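Local atomic coordinates of ribonucleoside-diphosphate reductase, alpha chain (Actinobacillus ureae ATCC 25976, PDB entry 6DQX), a protein that probably reduces ribonucleoside diphosphates to deoxyribonucleotides, serving as the catalytic alpha subunit of a class Id ribonucleotide reductase. Residues Y72-F76 and V311-F315; R82-S88 and S293-Y299; I91-F95 and F315-V319; L97-I103 and M320-K326; E286-C291 and R342-G347. All blocks are in the same frame, centred on the assembly; numbering follows the deposited sequence.

Contact 1: residues Y72-F76 and V311-F315; sequences YADKF and VLTYF
Phe76 sets CE2 over one face of the Phe315 ring, toward the rim, 3.6 Å from Phe315 CG; with the planes 38° apart the two rings meet obliquely. At its own edge Phe76 meets Val311 CG1, which sits near the ring plane 4.0 Å from Phe76 CD2. Tyr72 uses an edge too: Val311 O lies in the plane of its ring, and Tyr72 OH donates to that oxygen over 2.7 Å. The hydroxyl comes in above the carbonyl plane, while Phe315 N, the helical donor, reaches Val311 O from the opposite face, so two donors grip one main-chain oxygen. These side chains join helix 72-82, which leads into strand 85-87, to helix 308-327 of the barrel domain. The short helical segments cross at -118° with their axes 10.9 Å apart, and the rings span that wide gap. A chi1 of -179° turns Tyr72 CG away from its own N and puts the ring beside Val311 CG1, 3.8 Å from Tyr72 CE1. On the outer side Lys75 lays CE against Val311 CG2 at 3.7 Å, its NZ bonding to Tyr79 OH. Phe85 packs on both Phe76 and Val311 from the sheet side.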
# COMPACT_ATOMS: atom_id res chain seq x y z
N TYR A 72 11.15 32.88 29.24
CA TYR A 72 11.68 31.74 28.51
C TYR A 72 12.13 32.10 27.08
O TYR A 72 13.23 31.73 26.67
CB TYR A 72 10.68 30.58 28.50
CG TYR A 72 11.24 29.39 27.77
CD1 TYR A 72 12.04 28.45 28.43
CD2 TYR A 72 11.01 29.22 26.41
CE1 TYR A 72 12.56 27.36 27.73
CE2 TYR A 72 11.55 28.16 25.71
CZ TYR A 72 12.32 27.23 26.39
OH TYR A 72 12.86 26.17 25.70
N ALA A 73 11.28 32.82 26.34
CA ALA A 73 11.56 33.19 24.95
C ALA A 73 12.88 33.92 24.79
O ALA A 73 13.67 33.59 23.90
CB ALA A 73 10.43 34.03 24.36
N ASP A 74 13.14 34.89 25.66
CA ASP A 74 14.39 35.66 25.57
C ASP A 74 15.61 34.79 25.90
O ASP A 74 16.67 34.97 25.28
CB ASP A 74 14.35 36.92 26.46
CG ASP A 74 13.42 38.00 25.91
OD1 ASP A 74 13.07 37.98 24.70
OD2 ASP A 74 13.02 38.86 26.70
N LYS A 75 15.45 33.84 26.80
CA LYS A 75 16.54 32.87 27.09
C LYS A 75 16.80 31.99 25.89
O LYS A 75 17.93 31.88 25.44
CB LYS A 75 16.22 32.01 28.30
CG LYS A 75 16.65 32.62 29.62
CD LYS A 75 16.59 31.62 30.77
CE LYS A 75 17.69 30.57 30.71
NZ LYS A 75 19.06 31.04 31.09
N PHE A 76 15.73 31.39 25.35
CA PHE A 76 15.87 30.57 24.14
C PHE A 76 16.46 31.38 22.98
O PHE A 76 17.37 30.91 22.28
CB PHE A 76 14.51 29.97 23.79
CG PHE A 76 14.54 29.07 22.59
CD1 PHE A 76 14.32 29.58 21.33
CD2 PHE A 76 14.68 27.69 22.74
CE1 PHE A 76 14.32 28.76 20.21
CE2 PHE A 76 14.66 26.86 21.64
CZ PHE A 76 14.47 27.39 20.38
N VAL A 311 17.25 24.44 28.77
CA VAL A 311 16.31 25.21 27.94
C VAL A 311 15.94 24.42 26.70
O VAL A 311 14.75 24.37 26.33
CB VAL A 311 16.86 26.63 27.62
CG1 VAL A 311 16.13 27.30 26.46
CG2 VAL A 311 16.73 27.49 28.89
N LEU A 312 16.93 23.77 26.08
CA LEU A 312 16.66 22.97 24.89
C LEU A 312 15.77 21.74 25.22
O LEU A 312 14.87 21.39 24.45
CB LEU A 312 17.96 22.59 24.17
CG LEU A 312 17.77 22.08 22.73
CD1 LEU A 312 17.17 23.16 21.82
CD2 LEU A 312 19.09 21.59 22.16
N THR A 313 15.99 21.12 26.38
CA THR A 313 15.16 20.02 26.85
C THR A 313 13.67 20.43 27.04
O THR A 313 12.74 19.74 26.56
CB THR A 313 15.74 19.41 28.14
OG1 THR A 313 17.10 19.01 27.89
CG2 THR A 313 14.90 18.24 28.63
N TYR A 314 13.48 21.57 27.72
CA TYR A 314 12.16 22.19 27.88
C TYR A 314 11.52 22.42 26.52
O TYR A 314 10.34 22.14 26.33
CB TYR A 314 12.26 23.52 28.61
CG TYR A 314 12.29 23.45 30.12
CD1 TYR A 314 13.13 22.58 30.80
CD2 TYR A 314 11.46 24.29 30.87
CE1 TYR A 314 13.16 22.55 32.19
CE2 TYR A 314 11.47 24.26 32.25
CZ TYR A 314 12.32 23.40 32.91
OH TYR A 314 12.34 23.41 34.28
N PHE A 315 12.33 22.88 25.56
CA PHE A 315 11.83 23.16 24.22
C PHE A 315 11.34 21.89 23.54
O PHE A 315 10.25 21.87 22.95
CB PHE A 315 12.89 23.85 23.35
CG PHE A 315 12.46 24.07 21.94
CD1 PHE A 315 11.49 25.02 21.68
CD2 PHE A 315 13.02 23.35 20.88
CE1 PHE A 315 11.08 25.25 20.38
CE2 PHE A 315 12.62 23.58 19.58
CZ PHE A 315 11.66 24.55 19.33

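Contact 2: residues R82-S88 and S293-Y299; sequences RGYFSLS and SSMNLLY
Ser86 and Ser294 exchange backbone hydrogen bonds: Ser86 N to Ser294 O is 2.8 Å and nearly straight (173°), and Ser294 N returns to Ser86 O at 2.9 Å. They form a hydrogen-bonded pair in the antiparallel ladder that adds strand 85-87 to strand 288-296 of the barrel domain's mixed sheet; Phe85 and Met295 make the neighbouring non-hydrogen-bonded pair. Further along, Asn296 does three jobs. Its backbone N donates to Tyr84 O. Its ND2 meets Gly83 O at 2.9 Å, in the plane of the amide and almost in line with the C=O bond (165°). Its OD1 accepts from Leu298 N, an Asx turn that starts the short 3-10 segment. Gly83, with positive phi, closes helix 72-82 in a Schellman motif, so the Asn296 amide ties the end of that helix to the strand. Between the serines on one face of the sheet a water bridges Ser86 OG (2.8 Å) and Ser294 OG (2.9 Å). On the other face Phe85 and Met295 lie side by side in a Met-aromatic contact, Met295 SD at the ring edge and 3.7 Å from Phe85 CE1. Tyr84, whose OH bonds to Glu302, runs at about a right angle to Tyr299, and its CE1 is 3.8 Å from Tyr299 CB. Tyr299 turns a ring edge to the loop, with Gly83 O in its plane 3.5 Å from Tyr299 CD2.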
# COMPACT_ATOMS: atom_id res chain seq x y z
N ARG A 82 23.67 33.04 20.24
CA ARG A 82 25.06 32.67 20.48
C ARG A 82 25.55 31.46 19.69
O ARG A 82 26.74 31.15 19.73
CB ARG A 82 25.31 32.44 21.98
CG ARG A 82 24.99 33.62 22.89
CD ARG A 82 25.47 34.97 22.35
NE ARG A 82 26.91 35.02 22.27
CZ ARG A 82 27.63 35.78 21.45
NH1 ARG A 82 27.05 36.61 20.57
NH2 ARG A 82 28.95 35.70 21.50
N GLY A 83 24.65 30.78 18.96
CA GLY A 83 25.03 29.64 18.13
C GLY A 83 25.10 28.33 18.91
O GLY A 83 25.77 27.40 18.47
N TYR A 84 24.41 28.25 20.05
CA TYR A 84 24.48 27.04 20.90
C TYR A 84 23.55 25.92 20.47
O TYR A 84 23.78 24.79 20.88
CB TYR A 84 24.12 27.37 22.35
CG TYR A 84 25.01 28.39 23.04
CD1 TYR A 84 26.27 28.74 22.54
CD2 TYR A 84 24.60 28.96 24.23
CE1 TYR A 84 27.07 29.65 23.19
CE2 TYR A 84 25.41 29.87 24.90
CZ TYR A 84 26.63 30.21 24.38
OH TYR A 84 27.43 31.13 25.05
N PHE A 85 22.48 26.25 19.73
CA PHE A 85 21.37 25.34 19.36
C PHE A 85 21.23 25.16 17.88
O PHE A 85 21.17 26.14 17.14
CB PHE A 85 19.98 25.91 19.75
CG PHE A 85 19.72 26.03 21.21
CD1 PHE A 85 20.50 25.40 22.16
CD2 PHE A 85 18.62 26.78 21.63
CE1 PHE A 85 20.21 25.54 23.49
CE2 PHE A 85 18.33 26.91 22.97
CZ PHE A 85 19.13 26.29 23.91
N SER A 86 21.04 23.92 17.46
CA SER A 86 20.53 23.62 16.13
C SER A 86 19.15 23.01 16.33
O SER A 86 18.97 22.21 17.23
CB SER A 86 21.47 22.63 15.44
OG SER A 86 20.83 21.95 14.39
N LEU A 87 18.19 23.40 15.49
CA LEU A 87 16.83 22.86 15.55
C LEU A 87 16.63 21.96 14.35
O LEU A 87 17.24 22.18 13.28
CB LEU A 87 15.78 23.99 15.52
CG LEU A 87 16.00 25.14 16.48
CD1 LEU A 87 14.87 26.13 16.33
CD2 LEU A 87 16.11 24.66 17.91
N SER A 88 15.80 20.94 14.52
CA SER A 88 15.57 19.96 13.46
C SER A 88 14.79 20.60 12.32
O SER A 88 14.07 21.60 12.51
CB SER A 88 14.78 18.76 13.98
OG SER A 88 13.44 19.14 14.21
N SER A 293 16.74 18.12 18.60
CA SER A 293 17.47 19.34 18.34
C SER A 293 18.83 19.07 18.99
O SER A 293 19.00 18.04 19.65
CB SER A 293 16.75 20.56 18.92
OG SER A 293 15.63 20.95 18.14
N SER A 294 19.80 19.94 18.75
CA SER A 294 21.21 19.60 19.01
C SER A 294 22.01 20.73 19.63
O SER A 294 21.86 21.90 19.25
CB SER A 294 21.90 19.16 17.72
OG SER A 294 21.04 18.32 16.92
N MET A 295 22.86 20.36 20.57
CA MET A 295 23.79 21.30 21.18
C MET A 295 25.06 21.42 20.34
O MET A 295 25.61 20.43 19.92
CB MET A 295 24.17 20.84 22.58
CG MET A 295 23.03 20.89 23.61
SD MET A 295 22.31 22.50 23.92
CE MET A 295 23.72 23.47 24.44
N ASN A 296 25.54 22.65 20.15
CA ASN A 296 26.73 22.90 19.36
C ASN A 296 27.93 22.79 20.28
O ASN A 296 28.22 23.72 21.05
CB ASN A 296 26.69 24.30 18.76
CG ASN A 296 27.81 24.57 17.79
OD1 ASN A 296 28.70 23.75 17.62
ND2 ASN A 296 27.80 25.77 17.20
N LEU A 297 28.63 21.67 20.17
CA LEU A 297 29.80 21.42 21.03
C LEU A 297 30.98 22.35 20.78
O LEU A 297 31.87 22.46 21.65
CB LEU A 297 30.26 19.99 20.89
CG LEU A 297 29.21 18.91 21.20
CD1 LEU A 297 29.84 17.54 21.17
CD2 LEU A 297 28.47 19.12 22.51
N LEU A 298 31.01 23.04 19.64
CA LEU A 298 32.06 24.06 19.42
C LEU A 298 32.13 25.03 20.59
O LEU A 298 33.22 25.51 20.97
CB LEU A 298 31.80 24.83 18.12
CG LEU A 298 32.75 26.00 17.79
CD1 LEU A 298 34.18 25.51 17.77
CD2 LEU A 298 32.38 26.60 16.44
N TYR A 299 30.97 25.35 21.17
CA TYR A 299 30.88 26.30 22.26
C TYR A 299 30.71 25.68 23.64
O TYR A 299 30.25 26.34 24.56
CB TYR A 299 29.76 27.30 21.95
CG TYR A 299 29.99 28.06 20.66
CD1 TYR A 299 31.18 28.78 20.45
CD2 TYR A 299 29.04 28.05 19.63
CE1 TYR A 299 31.40 29.46 19.27
CE2 TYR A 299 29.27 28.73 18.44
CZ TYR A 299 30.44 29.45 18.27
OH TYR A 299 30.66 30.13 17.09
O HOH W 1 19.37 19.66 15.03

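Contact 3: residues I91-F95 and F315-V319; sequences IWSNF and FLDVV. With EDO (1,2-ethanediol), chain F.
Phe315 drives its edge toward the face of Phe95 in a T-shaped (edge-to-face) pair, centroids 5.2 Å apart and planes at 71°. The two side chains run antiparallel to each other, one from each segment, and the nearest carbons are Phe315 CE1 and Phe95 CE2 at 3.7 Å. Farther round the edge of Phe315, Ile91 CG2 lies in the ring plane, 3.7 Å from Phe315 CZ. Val319, one turn on from Phe315, touches both rings: its CG2 sits over one face of Phe315 and lies 3.8 Å from Phe95 CE1. Ile91 runs at about a right angle to both Val319 and Leu316, its CD1 4.0 Å from Val319 CG2 and 4.1 Å from Leu316 CD2. Phe95 is the first residue past helix 89-94, and a chi1 of -179° swings its ring back toward the long helix. Ile59 and Ala63 of helix 52-67 also pack on Phe315. This is wholly apolar packing of a short helix and its exit residue against helix 308-327 of the ribonucleotide reductase barrel domain.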
# COMPACT_ATOMS: atom_id res chain seq x y z
N ILE A 91 11.06 20.96 12.93
CA ILE A 91 10.77 22.07 13.82
C ILE A 91 10.84 23.41 13.06
O ILE A 91 9.92 24.24 13.15
CB ILE A 91 11.72 22.03 15.06
CG1 ILE A 91 11.31 20.85 15.95
CG2 ILE A 91 11.69 23.36 15.82
CD1 ILE A 91 12.32 20.40 16.99
N TRP A 92 11.91 23.61 12.30
CA TRP A 92 12.05 24.81 11.45
C TRP A 92 10.85 24.92 10.53
O TRP A 92 10.29 26.01 10.35
CB TRP A 92 13.30 24.75 10.57
CG TRP A 92 14.53 25.32 11.16
CD1 TRP A 92 15.61 24.62 11.66
CD2 TRP A 92 14.85 26.71 11.32
NE1 TRP A 92 16.57 25.49 12.13
CE2 TRP A 92 16.13 26.78 11.93
CE3 TRP A 92 14.18 27.90 11.01
CZ2 TRP A 92 16.75 27.99 12.23
CZ3 TRP A 92 14.81 29.10 11.30
CH2 TRP A 92 16.07 29.14 11.91
N SER A 93 10.45 23.79 9.95
CA SER A 93 9.37 23.80 8.94
C SER A 93 7.97 24.03 9.52
O SER A 93 7.17 24.79 8.94
CB SER A 93 9.39 22.53 8.10
OG SER A 93 10.58 22.48 7.34
N ASN A 94 7.68 23.36 10.65
CA ASN A 94 6.31 23.15 11.10
C ASN A 94 5.98 23.60 12.51
O ASN A 94 4.80 23.71 12.82
CB ASN A 94 5.95 21.65 10.98
CG ASN A 94 6.27 21.07 9.59
OD1 ASN A 94 6.73 19.93 9.48
ND2 ASN A 94 6.03 21.86 8.53
N PHE A 95 6.96 23.80 13.39
CA PHE A 95 6.62 24.12 14.79
C PHE A 95 5.82 25.41 14.94
O PHE A 95 6.20 26.44 14.39
CB PHE A 95 7.89 24.19 15.67
CG PHE A 95 7.61 24.49 17.12
CD1 PHE A 95 6.94 23.57 17.91
CD2 PHE A 95 7.99 25.69 17.70
CE1 PHE A 95 6.66 23.84 19.25
CE2 PHE A 95 7.70 25.98 19.03
CZ PHE A 95 7.06 25.05 19.81
N PHE A 315 12.33 22.88 25.56
CA PHE A 315 11.83 23.16 24.22
C PHE A 315 11.34 21.89 23.54
O PHE A 315 10.25 21.87 22.95
CB PHE A 315 12.89 23.85 23.35
CG PHE A 315 12.46 24.07 21.94
CD1 PHE A 315 11.49 25.02 21.68
CD2 PHE A 315 13.02 23.35 20.88
CE1 PHE A 315 11.08 25.25 20.38
CE2 PHE A 315 12.62 23.58 19.58
CZ PHE A 315 11.66 24.55 19.33
N LEU A 316 12.14 20.83 23.62
CA LEU A 316 11.76 19.56 23.02
C LEU A 316 10.51 18.96 23.66
O LEU A 316 9.67 18.36 22.98
CB LEU A 316 12.93 18.59 23.06
CG LEU A 316 14.08 18.97 22.11
CD1 LEU A 316 15.17 17.94 22.17
CD2 LEU A 316 13.60 19.13 20.66
N ASP A 317 10.33 19.18 24.96
CA ASP A 317 9.09 18.73 25.59
C ASP A 317 7.87 19.46 25.05
O ASP A 317 6.85 18.83 24.82
CB ASP A 317 9.16 18.83 27.10
CG ASP A 317 8.07 18.02 27.77
OD1 ASP A 317 7.99 16.80 27.50
OD2 ASP A 317 7.30 18.59 28.57
N VAL A 318 7.95 20.77 24.81
CA VAL A 318 6.79 21.46 24.20
C VAL A 318 6.58 21.09 22.75
O VAL A 318 5.44 21.10 22.28
CB VAL A 318 6.84 23.00 24.34
CG1 VAL A 318 6.89 23.36 25.78
CG2 VAL A 318 8.00 23.66 23.64
N VAL A 319 7.65 20.76 22.03
CA VAL A 319 7.54 20.20 20.71
C VAL A 319 6.73 18.89 20.72
O VAL A 319 5.80 18.72 19.91
CB VAL A 319 8.93 20.01 20.05
CG1 VAL A 319 8.82 19.20 18.76
CG2 VAL A 319 9.58 21.39 19.78
C1 EDO F . 3.97 22.05 28.05
O1 EDO F . 3.64 21.82 26.67
C2 EDO F . 5.20 21.26 28.48
O2 EDO F . 5.13 19.91 28.04

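Contact 4: residues L97-I103 and M320-K326; sequences LDRGLPI and MSEFIEK. With EDO (1,2-ethanediol), chain F.
Several backbone carbonyls of the 97-103 loop turn toward Lys326 NZ. It donates to Leu97 O at 2.6 Å, a donor tilted 27° from the carbonyl plane, and to Gly100 O at 3.2 Å, which it meets from well above the plane; Arg99 O lies 2.9 Å from NZ. Glu322 OE2, one helical turn back, makes a long salt bridge with the same NZ at 3.8 Å. The lysine chain is fully stretched, which carries the ammonium from helix 308-327 out to the loop, and on the way its CB passes Leu101 CD2 at 3.8 Å. Glu322 also touches the loop's proline, with Glu322 OE2 3.5 Å from Pro102 CG, while its OE1 accepts from Gly96 N, so the two oxygens meet different parts of the chain. Deeper in, Phe323 meets two aliphatic neighbours: Leu101 CD1 at its edge, near the ring plane, and Ile103 CG2, 3.6 Å from Phe323 CD1. Met320 CE reaches the same Ile103 methyl at 4.2 Å. The loop, which has no regular secondary structure, links helix 89-94 to strand 105-109 of the barrel sheet. Carbonyls turned in on one ammonium, with a carboxylate close by, would probably favour the charged lysine, and its bonds to Leu97 and Gly100 fasten the turn of the loop to the last part of the helix.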
# COMPACT_ATOMS: atom_id res chain seq x y z
N LEU A 97 3.06 26.07 13.56
CA LEU A 97 2.26 26.29 12.35
C LEU A 97 1.23 25.16 12.15
O LEU A 97 1.31 24.10 12.77
CB LEU A 97 3.17 26.37 11.12
CG LEU A 97 4.36 27.33 11.15
CD1 LEU A 97 5.14 27.26 9.86
CD2 LEU A 97 3.90 28.75 11.43
N ASP A 98 0.26 25.39 11.27
CA ASP A 98 -0.74 24.36 10.97
C ASP A 98 -0.18 23.14 10.23
O ASP A 98 -0.55 22.01 10.54
CB ASP A 98 -1.89 24.96 10.15
CG ASP A 98 -2.70 25.96 10.94
OD1 ASP A 98 -2.67 25.92 12.19
OD2 ASP A 98 -3.40 26.79 10.31
N ARG A 99 0.71 23.38 9.28
CA ARG A 99 1.20 22.32 8.41
C ARG A 99 2.06 21.29 9.16
O ARG A 99 2.68 21.61 10.19
CB ARG A 99 1.98 22.89 7.22
CG ARG A 99 3.29 23.60 7.53
CD ARG A 99 4.05 23.91 6.25
NE ARG A 99 5.38 24.45 6.50
CZ ARG A 99 6.24 24.81 5.54
NH1 ARG A 99 5.92 24.71 4.25
NH2 ARG A 99 7.44 25.30 5.86
N GLY A 100 2.07 20.07 8.64
CA GLY A 100 3.05 19.05 9.02
C GLY A 100 3.07 18.64 10.48
O GLY A 100 2.10 18.84 11.24
N LEU A 101 4.19 18.04 10.86
CA LEU A 101 4.43 17.59 12.22
C LEU A 101 5.90 17.90 12.56
O LEU A 101 6.75 17.92 11.67
CB LEU A 101 4.17 16.09 12.38
CG LEU A 101 2.72 15.62 12.21
CD1 LEU A 101 2.64 14.12 12.13
CD2 LEU A 101 1.85 16.15 13.35
N PRO A 102 6.19 18.10 13.85
CA PRO A 102 7.56 18.46 14.26
C PRO A 102 8.45 17.27 14.69
O PRO A 102 9.53 17.50 15.24
CB PRO A 102 7.28 19.41 15.43
CG PRO A 102 6.14 18.75 16.11
CD PRO A 102 5.25 18.27 14.97
N ILE A 103 8.01 16.02 14.44
CA ILE A 103 8.75 14.81 14.83
C ILE A 103 9.78 14.42 13.75
O ILE A 103 9.61 14.77 12.60
CB ILE A 103 7.85 13.61 15.17
CG1 ILE A 103 6.82 13.33 14.06
CG2 ILE A 103 7.11 13.85 16.51
CD1 ILE A 103 6.24 11.94 14.04
N MET A 320 7.02 17.99 21.66
CA MET A 320 6.22 16.78 21.80
C MET A 320 4.76 17.09 22.16
O MET A 320 3.85 16.43 21.65
CB MET A 320 6.84 15.84 22.86
CG MET A 320 6.33 14.40 22.82
SD MET A 320 6.50 13.49 21.26
CE MET A 320 7.99 14.23 20.55
N SER A 321 4.53 18.07 23.02
CA SER A 321 3.15 18.51 23.30
C SER A 321 2.42 18.93 22.00
O SER A 321 1.26 18.56 21.80
CB SER A 321 3.11 19.61 24.35
OG SER A 321 3.60 19.13 25.58
N GLU A 322 3.13 19.62 21.10
CA GLU A 322 2.55 19.95 19.79
C GLU A 322 2.23 18.71 18.95
O GLU A 322 1.13 18.63 18.36
CB GLU A 322 3.45 20.88 18.97
CG GLU A 322 2.85 21.19 17.60
CD GLU A 322 3.61 22.21 16.83
OE1 GLU A 322 3.42 23.40 17.11
OE2 GLU A 322 4.38 21.81 15.92
N PHE A 323 3.17 17.77 18.86
CA PHE A 323 2.89 16.55 18.15
C PHE A 323 1.63 15.88 18.73
O PHE A 323 0.76 15.44 17.96
CB PHE A 323 4.06 15.55 18.12
CG PHE A 323 3.65 14.20 17.63
CD1 PHE A 323 3.54 13.95 16.26
CD2 PHE A 323 3.29 13.21 18.52
CE1 PHE A 323 3.09 12.72 15.81
CE2 PHE A 323 2.84 11.97 18.07
CZ PHE A 323 2.75 11.72 16.71
N ILE A 324 1.56 15.78 20.05
CA ILE A 324 0.40 15.14 20.69
C ILE A 324 -0.88 15.87 20.27
O ILE A 324 -1.83 15.21 19.85
CB ILE A 324 0.59 15.05 22.23
CG1 ILE A 324 1.68 14.02 22.56
CG2 ILE A 324 -0.71 14.69 22.97
CD1 ILE A 324 2.35 14.25 23.90
N GLU A 325 -0.89 17.20 20.36
CA GLU A 325 -2.11 17.99 20.04
C GLU A 325 -2.52 17.82 18.57
O GLU A 325 -3.72 17.66 18.26
CB GLU A 325 -1.90 19.47 20.39
CG GLU A 325 -3.06 20.43 20.12
CD GLU A 325 -4.36 20.04 20.82
OE1 GLU A 325 -5.44 20.41 20.29
OE2 GLU A 325 -4.32 19.38 21.89
N LYS A 326 -1.54 17.87 17.68
CA LYS A 326 -1.78 17.75 16.24
C LYS A 326 -2.22 16.37 15.81
O LYS A 326 -3.09 16.23 14.92
CB LYS A 326 -0.54 18.15 15.44
CG LYS A 326 -0.27 19.63 15.40
CD LYS A 326 0.86 19.93 14.43
CE LYS A 326 0.99 21.40 14.13
NZ LYS A 326 1.95 21.55 12.99
C1 EDO F . 3.97 22.05 28.05
O1 EDO F . 3.64 21.82 26.67
C2 EDO F . 5.20 21.26 28.48
O2 EDO F . 5.13 19.91 28.04

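Contact 5: residues E286-C291 and R342-G347; sequences ESFVCC and RHRALG
Glu286, stretched out straight past CG (chi2 -174°), and Arg342, bent at chi3 (76°), bring a carboxylate and a guanidinium together at about a right angle between the side chains. They stand where strand 288-296 and the exit of helix 334-343 begin to converge; after the helix the chain enters strand 347-351, parallel neighbour of 288-296 in the barrel sheet, so the two strands are joined by a beta-alpha-beta crossover through helices that include 308-327 and 334-343. In the salt bridge Arg342 NH1 donates to Glu286 OE2 over 2.8 Å, nearly straight at 166°. The oxygen lies in the guanidinium plane, yet the donor comes from above the carboxylate plane, and the two planes are steeply inclined. Arg342 NH2 has a second carboxylate in Glu399. His343 offers the same glutamate a ring edge, CE1 3.0 Å from Glu286 OE1, while its ND1 is bonded to Phe339 O and its ring is stacked on that of Phe339. Midway, where the backbones are not yet close enough to bond directly, a water donates to both Val289 O (2.9 Å) and Ala345 O (3.2 Å). The chains then close up. Cys290 SG rests against the backbone, 3.3 Å from Leu346 C, and Cys291 SG packs on Leu346 CD2 at 4.0 Å. At the end of the segment Gly347 N makes a weak, bent hydrogen bond to Cys291 O at 3.0 Å.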
# COMPACT_ATOMS: atom_id res chain seq x y z
N GLU A 286 1.53 0.75 19.89
CA GLU A 286 2.35 1.95 19.92
C GLU A 286 3.41 1.97 18.82
O GLU A 286 4.12 1.01 18.64
CB GLU A 286 3.02 2.07 21.28
CG GLU A 286 2.08 2.55 22.38
CD GLU A 286 2.80 2.80 23.70
OE1 GLU A 286 3.71 2.03 24.08
OE2 GLU A 286 2.44 3.76 24.40
N SER A 287 3.52 3.09 18.12
CA SER A 287 4.60 3.33 17.14
C SER A 287 5.47 4.44 17.75
O SER A 287 4.96 5.50 18.12
CB SER A 287 4.03 3.77 15.81
OG SER A 287 3.30 2.68 15.26
N PHE A 288 6.77 4.20 17.87
CA PHE A 288 7.62 5.24 18.48
C PHE A 288 7.74 6.47 17.61
O PHE A 288 7.77 6.37 16.38
CB PHE A 288 8.98 4.69 18.94
CG PHE A 288 9.92 4.24 17.84
CD1 PHE A 288 10.56 5.15 17.01
CD2 PHE A 288 10.23 2.90 17.69
CE1 PHE A 288 11.47 4.71 16.03
CE2 PHE A 288 11.13 2.46 16.72
CZ PHE A 288 11.73 3.37 15.90
N VAL A 289 7.74 7.63 18.27
CA VAL A 289 8.09 8.89 17.68
C VAL A 289 9.02 9.64 18.64
O VAL A 289 9.01 9.40 19.84
CB VAL A 289 6.87 9.75 17.33
CG1 VAL A 289 6.02 9.08 16.26
CG2 VAL A 289 5.99 10.01 18.55
N CYS A 290 9.75 10.59 18.09
CA CYS A 290 10.70 11.37 18.89
C CYS A 290 10.99 12.68 18.15
O CYS A 290 10.79 12.78 16.95
CB CYS A 290 11.99 10.56 19.06
SG CYS A 290 13.08 11.12 20.37
N CYS A 291 11.44 13.69 18.87
CA CYS A 291 11.85 14.92 18.23
C CYS A 291 13.26 15.21 18.65
O CYS A 291 13.76 14.65 19.62
CB CYS A 291 10.94 16.07 18.59
SG CYS A 291 10.83 16.37 20.34
N ARG A 342 2.09 8.69 26.24
CA ARG A 342 2.50 7.89 27.37
C ARG A 342 3.99 7.95 27.72
O ARG A 342 4.34 7.74 28.88
CB ARG A 342 2.06 6.46 27.16
CG ARG A 342 0.56 6.35 26.96
CD ARG A 342 0.16 4.96 26.56
NE ARG A 342 0.16 4.01 27.65
CZ ARG A 342 0.87 2.88 27.72
NH1 ARG A 342 1.73 2.48 26.79
NH2 ARG A 342 0.70 2.11 28.78
N HIS A 343 4.84 8.20 26.71
CA HIS A 343 6.30 8.14 26.85
C HIS A 343 6.97 9.51 26.89
O HIS A 343 7.93 9.70 27.63
CB HIS A 343 6.92 7.37 25.66
CG HIS A 343 6.64 5.91 25.67
ND1 HIS A 343 5.43 5.35 25.30
CD2 HIS A 343 7.45 4.88 25.97
CE1 HIS A 343 5.51 4.03 25.41
NE2 HIS A 343 6.72 3.72 25.82
N ARG A 344 6.52 10.42 26.04
CA ARG A 344 7.16 11.71 25.83
C ARG A 344 8.68 11.58 25.56
O ARG A 344 9.49 12.34 26.10
CB ARG A 344 6.88 12.63 27.03
CG ARG A 344 5.41 12.83 27.34
CD ARG A 344 5.19 13.96 28.35
NE ARG A 344 5.47 15.23 27.70
CZ ARG A 344 4.61 15.95 26.98
NH1 ARG A 344 3.33 15.60 26.86
NH2 ARG A 344 5.01 17.06 26.38
N ALA A 345 9.07 10.60 24.75
CA ALA A 345 10.50 10.40 24.47
C ALA A 345 11.10 11.58 23.71
O ALA A 345 10.49 12.09 22.77
CB ALA A 345 10.71 9.11 23.69
N LEU A 346 12.28 12.04 24.16
CA LEU A 346 13.04 13.07 23.47
C LEU A 346 14.42 12.55 23.00
O LEU A 346 14.98 11.57 23.54
CB LEU A 346 13.28 14.29 24.38
CG LEU A 346 12.05 14.83 25.15
CD1 LEU A 346 12.47 15.98 26.05
CD2 LEU A 346 10.94 15.23 24.18
N GLY A 347 14.97 13.27 22.04
CA GLY A 347 16.24 12.92 21.42
C GLY A 347 17.13 14.14 21.23
O GLY A 347 17.37 14.57 20.11
O HOH W 2 7.76 10.62 22.12

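Helix 308-327 runs through contacts 1, 3 and 4, with Phe315 shared by the first two; contacts 3 and 4 have centres only 7 Å apart. Strand 288-296 ties contact 2 to contact 5, whose centres are 21 Å apart. Leu312 bridges contacts 1 and 2, its CD2 3.8 Å from Met295 SD. Contact 5 is held to the helix by Arg344, through a salt bridge from NE to Asp317 OD1 and a probable hydrogen bond from NH2 to Ser321 OG. An ethanediol, probably from the crystallisation liquor, touches Asp317 and Ser321. Tyr72 and Phe95 each lie about 9 Å, side chain to side chain, from His65, a magnesium-binding residue of this protein whose ion is not bound to this chain here.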